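Local coordinates for CDC48 domain-containing protein (Pyrococcus horikoshii, PDB 4UZR) that is of unknown function, possibly ATP-binding, and assembles into hexamers and dodecamers built on a 12-bladed beta-propeller, at residues 12-17 with 39-44; 93-98 with 103-108. All coordinates share one frame; numbering follows the deposited sequence.

Interaction 1 (12-17 with 39-44)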
loop_
_atom_site.group_PDB
_atom_site.type_symbol
_atom_site.label_atom_id
_atom_site.label_comp_id
_atom_site.label_asym_id
_atom_site.label_seq_id
_atom_site.Cartn_x
_atom_site.Cartn_y
_atom_site.Cartn_z
ATOM N N VAL A 12 19.462 -23.255 -22.048
ATOM C CA VAL A 12 19.541 -24.627 -22.521
ATOM C C VAL A 12 20.682 -25.358 -21.804
ATOM O O VAL A 12 21.550 -24.724 -21.205
ATOM C CB VAL A 12 19.751 -24.648 -24.057
ATOM C CG1 VAL A 12 21.134 -24.115 -24.416
ATOM C CG2 VAL A 12 19.518 -26.041 -24.639
ATOM N N GLU A 13 20.667 -26.687 -21.850
ATOM C CA GLU A 13 21.714 -27.493 -21.229
ATOM C C GLU A 13 22.986 -27.513 -22.069
ATOM O O GLU A 13 22.936 -27.680 -23.287
ATOM C CB GLU A 13 21.217 -28.920 -20.999
ATOM C CG GLU A 13 20.052 -29.017 -20.030
ATOM C CD GLU A 13 19.584 -30.440 -19.830
ATOM O OE1 GLU A 13 20.291 -31.365 -20.285
ATOM O OE2 GLU A 13 18.512 -30.634 -19.218
ATOM N N LEU A 14 24.126 -27.342 -21.407
ATOM C CA LEU A 14 25.410 -27.267 -22.094
ATOM C C LEU A 14 26.318 -28.445 -21.757
ATOM O O LEU A 14 26.299 -28.953 -20.638
ATOM C CB LEU A 14 26.128 -25.967 -21.725
ATOM C CG LEU A 14 25.413 -24.652 -22.031
ATOM C CD1 LEU A 14 26.210 -23.484 -21.474
ATOM C CD2 LEU A 14 25.201 -24.495 -23.527
ATOM N N PRO A 15 27.125 -28.882 -22.734
ATOM C CA PRO A 15 28.210 -29.819 -22.433
ATOM C C PRO A 15 29.249 -29.094 -21.585
ATOM O O PRO A 15 29.439 -27.894 -21.771
ATOM C CB PRO A 15 28.779 -30.147 -23.814
ATOM C CG PRO A 15 28.436 -28.968 -24.651
ATOM C CD PRO A 15 27.094 -28.514 -24.160
ATOM N N PRO A 16 29.892 -29.802 -20.647
ATOM C CA PRO A 16 30.788 -29.153 -19.682
ATOM C C PRO A 16 32.052 -28.553 -20.310
ATOM O O PRO A 16 32.693 -27.708 -19.687
ATOM C CB PRO A 16 31.148 -30.278 -18.699
ATOM C CG PRO A 16 30.469 -31.521 -19.201
ATOM C CD PRO A 16 29.960 -31.270 -20.578
ATOM N N ASP A 17 32.401 -28.989 -21.517
ATOM C CA ASP A 17 33.611 -28.511 -22.187
ATOM C C ASP A 17 33.359 -27.462 -23.278
ATOM O O ASP A 17 34.231 -27.213 -24.110
ATOM C CB ASP A 17 34.403 -29.691 -22.759
ATOM C CG ASP A 17 33.590 -30.523 -23.729
ATOM O OD1 ASP A 17 32.347 -30.531 -23.610
ATOM O OD2 ASP A 17 34.194 -31.176 -24.607
ATOM N N ILE A 39 27.854 -18.958 -30.768
ATOM C CA ILE A 39 28.824 -20.048 -30.825
ATOM C C ILE A 39 28.157 -21.391 -31.123
ATOM O O ILE A 39 27.146 -21.742 -30.517
ATOM C CB ILE A 39 29.643 -20.127 -29.515
ATOM C CG1 ILE A 39 30.819 -19.150 -29.572
ATOM C CG2 ILE A 39 30.136 -21.544 -29.259
ATOM C CD1 ILE A 39 30.991 -18.323 -28.320
ATOM N N SER A 40 28.722 -22.131 -32.069
ATOM C CA SER A 40 28.178 -23.429 -32.452
ATOM C C SER A 40 28.500 -24.516 -31.433
ATOM O O SER A 40 29.664 -24.810 -31.165
ATOM C CB SER A 40 28.692 -23.844 -33.831
ATOM O OG SER A 40 28.116 -25.076 -34.232
ATOM N N ILE A 41 27.452 -25.111 -30.872
ATOM C CA ILE A 41 27.589 -26.231 -29.953
ATOM C C ILE A 41 26.745 -27.401 -30.443
ATOM O O ILE A 41 25.538 -27.262 -30.653
ATOM C CB ILE A 41 27.145 -25.849 -28.530
ATOM C CG1 ILE A 41 28.036 -24.735 -27.977
ATOM C CG2 ILE A 41 27.180 -27.062 -27.617
ATOM C CD1 ILE A 41 27.674 -24.303 -26.575
ATOM N N LEU A 42 27.394 -28.549 -30.629
ATOM C CA LEU A 42 26.740 -29.767 -31.108
ATOM C C LEU A 42 25.958 -29.562 -32.407
ATOM O O LEU A 42 24.998 -30.282 -32.680
ATOM C CB LEU A 42 25.828 -30.358 -30.027
ATOM C CG LEU A 42 26.495 -30.719 -28.697
ATOM C CD1 LEU A 42 25.456 -31.148 -27.673
ATOM C CD2 LEU A 42 27.538 -31.807 -28.895
ATOM N N GLY A 43 26.375 -28.584 -33.205
ATOM C CA GLY A 43 25.743 -28.325 -34.486
ATOM C C GLY A 43 24.655 -27.265 -34.453
ATOM O O GLY A 43 24.027 -26.985 -35.474
ATOM N N LYS A 44 24.429 -26.672 -33.286
ATOM C CA LYS A 44 23.404 -25.640 -33.156
ATOM C C LYS A 44 23.984 -24.365 -32.558
ATOM O O LYS A 44 24.762 -24.414 -31.610
ATOM C CB LYS A 44 22.247 -26.143 -32.290
#
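Leu14 is the first residue of the 12-17 loop to meet Ile41 at the end of strand 36-41. Its CG is anti to the carbonyl carbon (chi1 -59°), an orientation that brings the far end of the side chain nearer to the strand than its CB bond alone would. Leu14 CD2 lies 3.9 Å from Ile41 CD1, the two side chains crossing at about a right angle. One residue on, Pro15 directs its CB bond toward the strand, and its ring touches it through CG, 3.7 Å from Ile41 CG2, with CD close behind. The two branches of Ile41 thus serve different partners, CD1 for the leucine and CG2 for the proline. The contact is apolar and small, burying 134 Å² in all. Ile41 also opens a type I' turn to Lys44, closed by a bond from Lys44 N to Ile41 O (2.9 Å); it joins 36-41 to 44-54 as a two-residue beta hairpin in the CDC48 domain 2-like part of the protein. Phe48 of strand 44-54 touches both Leu14 and Ile41; the loop therefore packs beside the tip of this hairpin just before leading into helix 18-26, whose Phe18 also reaches Ile41.

Interaction 2 (93-98 with 103-108)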
loop_
_atom_site.group_PDB
_atom_site.type_symbol
_atom_site.label_atom_id
_atom_site.label_comp_id
_atom_site.label_asym_id
_atom_site.label_seq_id
_atom_site.Cartn_x
_atom_site.Cartn_y
_atom_site.Cartn_z
ATOM N N ILE A 93 17.331 8.391 -11.523
ATOM C CA ILE A 93 18.668 8.582 -10.983
ATOM C C ILE A 93 19.113 10.012 -11.279
ATOM O O ILE A 93 19.216 10.407 -12.436
ATOM C CB ILE A 93 19.671 7.569 -11.579
ATOM C CG1 ILE A 93 19.180 6.138 -11.347
ATOM C CG2 ILE A 93 21.051 7.753 -10.970
ATOM C CD1 ILE A 93 19.947 5.091 -12.120
ATOM N N VAL A 94 19.338 10.794 -10.228
ATOM C CA VAL A 94 19.704 12.200 -10.387
ATOM C C VAL A 94 21.144 12.431 -9.943
ATOM O O VAL A 94 21.514 12.098 -8.819
ATOM C CB VAL A 94 18.761 13.127 -9.589
ATOM C CG1 VAL A 94 19.190 14.581 -9.735
ATOM C CG2 VAL A 94 17.323 12.951 -10.053
ATOM N N VAL A 95 21.949 13.000 -10.837
ATOM C CA VAL A 95 23.372 13.216 -10.593
ATOM C C VAL A 95 23.720 14.700 -10.609
ATOM O O VAL A 95 23.278 15.439 -11.489
ATOM C CB VAL A 95 24.234 12.499 -11.657
ATOM C CG1 VAL A 95 25.720 12.709 -11.389
ATOM C CG2 VAL A 95 23.893 11.023 -11.706
ATOM N N ILE A 96 24.506 15.128 -9.626
ATOM C CA ILE A 96 24.980 16.505 -9.554
ATOM C C ILE A 96 26.505 16.505 -9.559
ATOM O O ILE A 96 27.120 15.782 -8.780
ATOM C CB ILE A 96 24.482 17.194 -8.272
ATOM C CG1 ILE A 96 22.976 16.979 -8.099
ATOM C CG2 ILE A 96 24.813 18.676 -8.299
ATOM C CD1 ILE A 96 22.471 17.290 -6.704
ATOM N N THR A 97 27.112 17.301 -10.438
ATOM C CA THR A 97 28.571 17.300 -10.577
ATOM C C THR A 97 29.237 18.439 -9.811
ATOM O O THR A 97 28.566 19.267 -9.194
ATOM C CB THR A 97 29.017 17.377 -12.048
ATOM O OG1 THR A 97 28.892 18.725 -12.518
ATOM C CG2 THR A 97 28.191 16.438 -12.917
ATOM N N GLU A 98 30.564 18.472 -9.872
ATOM C CA GLU A 98 31.356 19.459 -9.155
ATOM C C GLU A 98 31.094 20.876 -9.661
ATOM O O GLU A 98 31.063 21.827 -8.880
ATOM C CB GLU A 98 32.847 19.142 -9.304
ATOM C CG GLU A 98 33.310 17.846 -8.636
ATOM C CD GLU A 98 32.769 17.650 -7.231
ATOM O OE1 GLU A 98 32.734 18.622 -6.448
ATOM O OE2 GLU A 98 32.373 16.508 -6.915
ATOM N N LEU A 103 22.285 15.973 -14.162
ATOM C CA LEU A 103 21.916 14.985 -15.169
ATOM C C LEU A 103 20.873 14.019 -14.620
ATOM O O LEU A 103 21.003 13.517 -13.506
ATOM C CB LEU A 103 23.150 14.214 -15.636
ATOM C CG LEU A 103 24.227 15.048 -16.335
ATOM C CD1 LEU A 103 25.388 15.334 -15.394
ATOM C CD2 LEU A 103 24.712 14.338 -17.585
ATOM N N ILE A 104 19.839 13.760 -15.412
ATOM C CA ILE A 104 18.751 12.888 -14.996
ATOM C C ILE A 104 18.629 11.667 -15.903
ATOM O O ILE A 104 18.489 11.795 -17.129
ATOM C CB ILE A 104 17.409 13.644 -14.963
ATOM C CG1 ILE A 104 17.499 14.838 -14.010
ATOM C CG2 ILE A 104 16.280 12.714 -14.543
ATOM C CD1 ILE A 104 16.305 15.765 -14.078
ATOM N N PHE A 105 18.697 10.493 -15.278
ATOM C CA PHE A 105 18.608 9.204 -15.950
ATOM C C PHE A 105 17.389 8.431 -15.452
ATOM O O PHE A 105 16.874 8.702 -14.366
ATOM C CB PHE A 105 19.848 8.360 -15.646
ATOM C CG PHE A 105 21.144 8.993 -16.064
ATOM C CD1 PHE A 105 21.656 8.782 -17.333
ATOM C CD2 PHE A 105 21.864 9.780 -15.177
ATOM C CE1 PHE A 105 22.856 9.355 -17.717
ATOM C CE2 PHE A 105 23.066 10.356 -15.554
ATOM C CZ PHE A 105 23.561 10.143 -16.826
ATOM N N ASN A 106 16.935 7.463 -16.243
ATOM C CA ASN A 106 15.928 6.512 -15.774
ATOM C C ASN A 106 16.576 5.227 -15.262
ATOM O O ASN A 106 17.795 5.164 -15.096
ATOM C CB ASN A 106 14.876 6.213 -16.849
ATOM C CG ASN A 106 15.461 5.548 -18.082
ATOM O OD1 ASN A 106 16.658 5.273 -18.153
ATOM N ND2 ASN A 106 14.607 5.277 -19.064
ATOM N N GLN A 107 15.762 4.204 -15.026
ATOM C CA GLN A 107 16.249 2.951 -14.454
ATOM C C GLN A 107 17.084 2.120 -15.434
ATOM O O GLN A 107 17.702 1.131 -15.043
ATOM C CB GLN A 107 15.079 2.121 -13.924
ATOM N N ASN A 108 17.098 2.522 -16.702
ATOM C CA ASN A 108 17.914 1.856 -17.714
ATOM C C ASN A 108 19.215 2.605 -17.978
ATOM O O ASN A 108 19.944 2.289 -18.919
ATOM C CB ASN A 108 17.137 1.723 -19.024
ATOM C CG ASN A 108 16.034 0.689 -18.948
ATOM O OD1 ASN A 108 15.762 0.131 -17.885
ATOM N ND2 ASN A 108 15.390 0.429 -20.081
#
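Phe105 has its CG anti to the carbonyl carbon (chi1 -59°), and Val95 turns its CG2 the same way, beside its own backbone N; these rotations bring Val95 CG2 to the edge of the phenyl ring, 4.0 Å from Phe105 CE2 and near the ring plane. Ile93 O lies at the ring edge too. Closer to the backbone, Ile93 CB and Phe105 CB are 4.1 Å apart. At the other end of this face the methyl CG2 of Thr97 rests 3.9 Å from Leu103 CD1, whereas Thr97 OG1 accepts from Glu101 N, at the start of strand 101-106. The reverse face carries the looser pair Val94 and Ile104, with CG2 of the first 4.4 Å from CG1 of the second.

The register is fixed by two hydrogen-bonded pairs, Ile93 with Phe105 and Val95 with Leu103, each closed by two backbone bonds. Of these, Ile93 N to Phe105 O and Phe105 N to Ile93 O are both 2.9 Å long and nearly straight. The axes of 93-97 and 103-106 run antiparallel, at 158° between their N-to-C directions. Further along the second segment, Asn106 OD1 accepts from Asn108 N at 3.1 Å, forming an Asx turn, and also from Glu110 N.

Strands 83-89 and 111-116 flank the hairpin, and Leu138 of a neighbouring subunit packs on Ile93 and Val95. These are the two inner strands of an antiparallel four-stranded meander, the form of a beta-propeller blade.

In the fold
The two interactions lie on opposite sides of the chain's centre, their own centres about 41 Å apart, and share no strand or helix. Interaction 1 belongs to the CDC48 domain 2 region and is partly buried: a loop leans on one strand end through methyl and ring carbons alone, with no polar bond between its segments. Interaction 2, in the DUF6849 region, is a buried pairing of adjacent strands, where four backbone bonds set the register and apolar side chains cover both faces. Its buried area, 381 against 134 Å², reflects that difference. Both adjoin other subunits: the loop 12-17 through backbone bonds and packing, the hairpin mainly through side-chain packing.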